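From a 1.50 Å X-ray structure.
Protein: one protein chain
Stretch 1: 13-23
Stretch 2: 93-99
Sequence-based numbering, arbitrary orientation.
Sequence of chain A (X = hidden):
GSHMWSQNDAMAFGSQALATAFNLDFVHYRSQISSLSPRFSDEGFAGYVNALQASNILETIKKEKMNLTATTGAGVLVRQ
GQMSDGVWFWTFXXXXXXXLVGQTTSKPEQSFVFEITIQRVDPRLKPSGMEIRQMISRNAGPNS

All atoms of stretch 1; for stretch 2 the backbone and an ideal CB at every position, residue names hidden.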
ATOM      1  N   PHE A  13       3.208   6.778   7.712  1.00  5.18           N
ATOM      2  CA  PHE A  13       2.950   5.337   7.794  1.00  6.83           C
ATOM      3  C   PHE A  13       2.378   4.843   6.460  1.00  5.87           C
ATOM      4  O   PHE A  13       2.798   3.823   5.931  1.00  6.54           O
ATOM      5  CB  PHE A  13       1.967   5.082   8.942  1.00  5.82           C
ATOM      6  CG  PHE A  13       1.636   3.639   9.167  1.00  5.71           C
ATOM      7  CD1 PHE A  13       2.398   2.868  10.042  1.00  7.15           C
ATOM      8  CD2 PHE A  13       0.532   3.054   8.563  1.00  7.86           C
ATOM      9  CE1 PHE A  13       2.083   1.547  10.278  1.00  8.09           C
ATOM     10  CE2 PHE A  13       0.218   1.721   8.796  1.00  7.36           C
ATOM     11  CZ  PHE A  13       1.005   0.963   9.663  1.00  7.58           C
ATOM     12  N   GLY A  14       1.425   5.581   5.896  1.00  5.11           N
ATOM     13  CA  GLY A  14       0.829   5.175   4.637  1.00  5.90           C
ATOM     14  C   GLY A  14       1.780   5.237   3.466  1.00  6.36           C
ATOM     15  O   GLY A  14       1.786   4.330   2.627  1.00  7.05           O
ATOM     16  N   SER A  15       2.588   6.288   3.388  1.00  6.64           N
ATOM     17  CA  SER A  15       3.509   6.380   2.252  1.00  7.54           C
ATOM     18  C   SER A  15       4.593   5.312   2.345  1.00  8.77           C
ATOM     19  O   SER A  15       4.997   4.756   1.315  1.00 10.70           O
ATOM     20  CB  SER A  15       4.099   7.784   2.098  1.00 12.69           C
ATOM     21  OG  SER A  15       4.776   8.176   3.258  1.00 18.03           O
ATOM     22  N   GLN A  16       5.041   5.008   3.556  1.00  6.72           N
ATOM     23  CA  GLN A  16       6.013   3.928   3.764  1.00  9.22           C
ATOM     24  C   GLN A  16       5.420   2.588   3.336  1.00  7.92           C
ATOM     25  O   GLN A  16       6.088   1.790   2.663  1.00  8.69           O
ATOM     26  CB  GLN A  16       6.472   3.905   5.224  1.00 10.07           C
ATOM     27  CG  GLN A  16       7.235   5.173   5.614  1.00 14.33           C
ATOM     28  CD  GLN A  16       7.296   5.429   7.123  1.00 22.69           C
ATOM     29  OE1 GLN A  16       6.860   4.602   7.929  1.00 25.19           O
ATOM     30  NE2 GLN A  16       7.822   6.594   7.505  1.00 24.59           N
ATOM     31  N   ALA A  17       4.167   2.334   3.705  1.00  6.64           N
ATOM     32  CA  ALA A  17       3.495   1.110   3.292  1.00  6.33           C
ATOM     33  C   ALA A  17       3.399   0.997   1.784  1.00  7.19           C
ATOM     34  O   ALA A  17       3.647  -0.073   1.232  1.00  7.72           O
ATOM     35  CB  ALA A  17       2.103   1.007   3.921  1.00  7.34           C
ATOM     36  N   LEU A  18       3.017   2.080   1.106  1.00  6.67           N
ATOM     37  CA  LEU A  18       2.923   2.037  -0.351  1.00  6.23           C
ATOM     38  C   LEU A  18       4.276   1.765  -0.995  1.00  9.00           C
ATOM     39  O   LEU A  18       4.364   1.014  -1.972  1.00  9.86           O
ATOM     40  CB  LEU A  18       2.347   3.354  -0.901  1.00  7.94           C
ATOM     41  CG  LEU A  18       0.849   3.464  -0.653  1.00  8.83           C
ATOM     42  CD1 LEU A  18       0.363   4.899  -0.876  1.00 10.55           C
ATOM     43  CD2 LEU A  18       0.108   2.539  -1.602  1.00  9.70           C
ATOM     44  N   ALA A  19       5.331   2.373  -0.466  1.00  7.51           N
ATOM     45  CA  ALA A  19       6.670   2.132  -1.016  1.00  9.75           C
ATOM     46  C   ALA A  19       7.030   0.655  -0.942  1.00  9.50           C
ATOM     47  O   ALA A  19       7.524   0.055  -1.908  1.00 11.94           O
ATOM     48  CB  ALA A  19       7.723   2.966  -0.291  1.00 13.45           C
ATOM     49  N   THR A  20       6.803   0.052   0.213  1.00  8.89           N
ATOM     50  CA  THR A  20       7.092  -1.361   0.390  1.00  9.61           C
ATOM     51  C   THR A  20       6.171  -2.240  -0.447  1.00  9.46           C
ATOM     52  O   THR A  20       6.605  -3.248  -1.022  1.00 10.59           O
ATOM     53  CB  THR A  20       6.959  -1.754   1.875  1.00 12.17           C
ATOM     54  OG1 THR A  20       7.791  -0.893   2.656  1.00 16.63           O
ATOM     55  CG2 THR A  20       7.401  -3.203   2.085  1.00 16.88           C
ATOM     56  N   ALA A  21       4.894  -1.869  -0.531  1.00  6.61           N
ATOM     57  CA  ALA A  21       3.913  -2.708  -1.188  1.00  6.38           C
ATOM     58  C   ALA A  21       4.165  -2.875  -2.681  1.00  8.30           C
ATOM     59  O   ALA A  21       3.864  -3.924  -3.248  1.00  6.93           O
ATOM     60  CB  ALA A  21       2.515  -2.145  -0.963  1.00  8.76           C
ATOM     61  N   PHE A  22       4.713  -1.840  -3.316  1.00  7.07           N
ATOM     62  CA  PHE A  22       4.794  -1.833  -4.769  1.00  5.37           C
ATOM     63  C   PHE A  22       6.209  -1.766  -5.332  1.00  6.24           C
ATOM     64  O   PHE A  22       6.396  -1.526  -6.512  1.00  6.41           O
ATOM     65  CB  PHE A  22       3.877  -0.751  -5.354  1.00  5.76           C
ATOM     66  CG  PHE A  22       2.426  -1.010  -5.079  1.00  5.30           C
ATOM     67  CD1 PHE A  22       1.783  -2.089  -5.658  1.00  7.62           C
ATOM     68  CD2 PHE A  22       1.723  -0.200  -4.219  1.00  8.85           C
ATOM     69  CE1 PHE A  22       0.439  -2.351  -5.376  1.00  8.40           C
ATOM     70  CE2 PHE A  22       0.386  -0.446  -3.940  1.00 11.84           C
ATOM     71  CZ  PHE A  22      -0.256  -1.528  -4.523  1.00 11.42           C
ATOM     72  N   ASN A  23       7.193  -2.053  -4.485  1.00  6.53           N
ATOM     73  CA  ASN A  23       8.555  -2.342  -4.929  1.00  6.79           C
ATOM     74  C   ASN A  23       8.902  -3.783  -4.608  1.00  7.26           C
ATOM     75  O   ASN A  23       9.249  -4.110  -3.484  1.00  9.65           O
ATOM     76  CB  ASN A  23       9.538  -1.347  -4.322  1.00  6.74           C
ATOM     77  CG  ASN A  23       9.395   0.029  -4.952  1.00  8.15           C
ATOM     78  OD1 ASN A  23       9.962   0.295  -6.010  1.00  8.19           O
ATOM     79  ND2 ASN A  23       8.615   0.896  -4.325  1.00  7.71           N
ATOM     80  N   UNK A  93      -5.053  10.198   0.358  1.00  4.72           N
ATOM     81  CA  UNK A  93      -4.854   9.806  -1.034  1.00  5.00           C
ATOM     82  C   UNK A  93      -3.451  10.165  -1.477  1.00  4.54           C
ATOM     83  O   UNK A  93      -2.945  11.235  -1.139  1.00  5.23           O
ATOM     84  CB  UNK A  93      -5.888  10.473  -1.944  1.00  5.00           C
ATOM     85  N   UNK A  94      -2.812   9.254  -2.212  1.00  5.03           N
ATOM     86  CA  UNK A  94      -1.450   9.452  -2.708  1.00  4.46           C
ATOM     87  C   UNK A  94      -1.368   9.099  -4.184  1.00  6.75           C
ATOM     88  O   UNK A  94      -1.840   8.046  -4.578  1.00  5.88           O
ATOM     89  CB  UNK A  94      -0.454   8.612  -1.906  1.00  4.46           C
ATOM     90  N   UNK A  95      -0.708   9.932  -4.989  1.00  6.11           N
ATOM     91  CA  UNK A  95      -0.362   9.503  -6.356  1.00  5.93           C
ATOM     92  C   UNK A  95       0.668   8.372  -6.284  1.00  7.16           C
ATOM     93  O   UNK A  95       1.566   8.446  -5.442  1.00  8.36           O
ATOM     94  CB  UNK A  95       0.182  10.673  -7.178  1.00  5.93           C
ATOM     95  N   UNK A  96       0.521   7.353  -7.136  1.00  6.65           N
ATOM     96  CA  UNK A  96       1.503   6.288  -7.225  1.00  8.48           C
ATOM     97  C   UNK A  96       1.722   5.978  -8.699  1.00  5.79           C
ATOM     98  O   UNK A  96       0.761   5.777  -9.442  1.00  9.17           O
ATOM     99  CB  UNK A  96       1.053   5.045  -6.454  1.00  8.48           C
ATOM    100  N   UNK A  97       2.978   5.962  -9.127  1.00  7.75           N
ATOM    101  CA  UNK A  97       3.282   5.491 -10.471  1.00  9.18           C
ATOM    102  C   UNK A  97       4.099   4.219 -10.318  1.00  9.30           C
ATOM    103  O   UNK A  97       4.963   4.140  -9.459  1.00  8.49           O
ATOM    104  CB  UNK A  97       4.028   6.546 -11.291  1.00  9.18           C
ATOM    105  N   UNK A  98       3.793   3.214 -11.121  1.00  8.48           N
ATOM    106  CA  UNK A  98       4.513   1.944 -11.010  1.00 10.14           C
ATOM    107  C   UNK A  98       4.795   1.329 -12.362  1.00  9.47           C
ATOM    108  O   UNK A  98       4.124   1.620 -13.350  1.00  9.43           O
ATOM    109  CB  UNK A  98       3.718   0.956 -10.155  1.00 10.14           C
ATOM    110  N   UNK A  99       5.799   0.469 -12.402  1.00  8.78           N
ATOM    111  CA  UNK A  99       6.233  -0.086 -13.676  1.00 12.04           C
ATOM    112  C   UNK A  99       6.854  -1.455 -13.491  1.00 10.61           C
ATOM    113  O   UNK A  99       7.668  -1.646 -12.595  1.00  8.98           O
ATOM    114  CB  UNK A  99       7.228   0.854 -14.360  1.00 12.04           C
TER

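Residues 93-99 form an extended strand that runs alongside the helix of stretch 1, the two N-to-C directions differing by 30° and the axes approaching to 9.9 Å. Along the strand, CA-to-CB bonds that point toward the helix recur at every second position, and the choice of side chain is constrained by stretch 1 chiefly there.

At position 93 (phi/psi -126/138) CA-to-CB points away from the helix, and the ideal CB has nothing of stretch 1 within 5.5 Å. Many side chains would suit, polar ones included. The residue is Gln93, which makes no contact with the helix.

Position 94 points toward the helix, its ideal CB 3.9 Å from Leu18 CD1. One turn earlier than Leu18 lies the backbone of Gly14, where the absence of a side chain leaves room for a long group to reach the helix. A large apolar or aromatic residue would fit: Leu, Met, Phe or Tyr. It is Tyr94, with chi1 in m. Its ring lies against Leu18, CD1 of Leu18 being 3.5 Å from CD1 of Tyr94, and also packs near Ser15, whose CB is 3.7 Å from Tyr94 CE2. The hydroxyl settles over the glycine, Tyr94 OH standing 3.4 Å from Gly14 CA; an ideal CB on Gly14 would come within 2.3 Å of that oxygen, a clash.

Position 95 again points away. Its phi of -67° is compatible with proline, though a range of residues could adopt it. Pro95 occupies it without touching stretch 1.

Position 96 turns back toward the helix, opposite Leu18 in the register, but its ideal CB has no helix atom within 5.5 Å. An apolar side chain would narrow the gap, and Val, Ile, Leu or Met could do so. Val96 does it modestly: with chi1 in t, its CG2 reaches 4.2 Å from Leu18 CD1, so this one leucine methyl meets both 94 and 96.

Position 97 is out of reach of the helix, and long polar or charged residues are plausible. Arg97 leaves stretch 1 untouched.

Position 98 points toward Phe22, the ideal CB being 5.1 Å from Phe22 CB. The Phe22 ring offers a face to the strand, and an apolar side chain such as Leu, Ile or Met would suit. Met98 is present as selenomethionine. Its CE sits over one face of the ring, 3.8 Å from the Phe22 ring centroid and 16° off the normal, a CH-pi contact, while SE lies obliquely at 4.7 Å from the same Phe22 centroid.

Position 99 points away and has nothing of stretch 1 near its CB, so polar, charged or small residues would all do; Arg99 makes no contact with the helix.

Stretch 2, residues 93-99: QYPVRMR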
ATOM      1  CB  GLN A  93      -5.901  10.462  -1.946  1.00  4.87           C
ATOM      2  CG  GLN A  93      -7.273   9.765  -1.885  1.00  4.94           C
ATOM      3  CD  GLN A  93      -8.301  10.410  -2.773  1.00  7.11           C
ATOM      4  OE1 GLN A  93      -8.005  11.387  -3.456  1.00 12.14           O
ATOM      5  NE2 GLN A  93      -9.525   9.897  -2.743  1.00  6.99           N
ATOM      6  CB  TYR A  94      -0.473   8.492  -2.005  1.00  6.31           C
ATOM      7  CG  TYR A  94      -0.457   8.478  -0.496  1.00  5.53           C
ATOM      8  CD1 TYR A  94      -1.392   7.735   0.202  1.00  4.11           C
ATOM      9  CD2 TYR A  94       0.557   9.121   0.227  1.00  6.48           C
ATOM     10  CE1 TYR A  94      -1.363   7.656   1.588  1.00  5.61           C
ATOM     11  CE2 TYR A  94       0.602   9.035   1.613  1.00  6.75           C
ATOM     12  CZ  TYR A  94      -0.365   8.312   2.274  1.00  4.93           C
ATOM     13  OH  TYR A  94      -0.336   8.219   3.653  1.00  6.35           O
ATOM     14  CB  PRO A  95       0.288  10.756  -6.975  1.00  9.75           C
ATOM     15  CG  PRO A  95       0.099  11.875  -5.991  1.00 10.28           C
ATOM     16  CD  PRO A  95      -0.168  11.261  -4.658  1.00  6.97           C
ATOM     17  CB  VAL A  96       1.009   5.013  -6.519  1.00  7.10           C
ATOM     18  CG1 VAL A  96       2.030   3.885  -6.686  1.00 11.69           C
ATOM     19  CG2 VAL A  96       0.737   5.303  -5.055  1.00  9.16           C
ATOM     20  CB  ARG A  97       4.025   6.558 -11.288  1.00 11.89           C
ATOM     21  CG  ARG A  97       5.289   7.082 -10.673  1.00 15.62           C
ATOM     22  CD  ARG A  97       5.819   8.285 -11.483  1.00 22.86           C
ATOM     23  NE  ARG A  97       7.043   8.853 -10.919  1.00 29.88           N
ATOM     24  CZ  ARG A  97       8.268   8.409 -11.186  1.00 29.60           C
ATOM     25  NH1 ARG A  97       8.443   7.385 -12.010  1.00 29.10           N
ATOM     26  NH2 ARG A  97       9.323   8.988 -10.628  1.00 31.71           N
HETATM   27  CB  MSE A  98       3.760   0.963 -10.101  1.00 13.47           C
HETATM   28  CG  MSE A  98       2.451   0.453 -10.647  1.00 13.02           C
HETATM   29 SE   MSE A  98       1.510  -0.762  -9.403  1.00 17.93          SE
HETATM   30  CE  MSE A  98       0.943   0.547  -8.098  1.00 12.72           C
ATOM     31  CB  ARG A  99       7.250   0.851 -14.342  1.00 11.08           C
ATOM     32  CG  ARG A  99       7.545   0.450 -15.782  1.00 14.23           C
ATOM     33  CD  ARG A  99       8.491   1.423 -16.440  1.00 15.49           C
ATOM     34  NE  ARG A  99       8.430   1.283 -17.891  1.00 24.07           N
ATOM     35  CZ  ARG A  99       8.956   2.147 -18.749  1.00 30.21           C
ATOM     36  NH1 ARG A  99       9.581   3.229 -18.303  1.00 31.33           N
ATOM     37  NH2 ARG A  99       8.849   1.927 -20.052  1.00 31.44           N
TER
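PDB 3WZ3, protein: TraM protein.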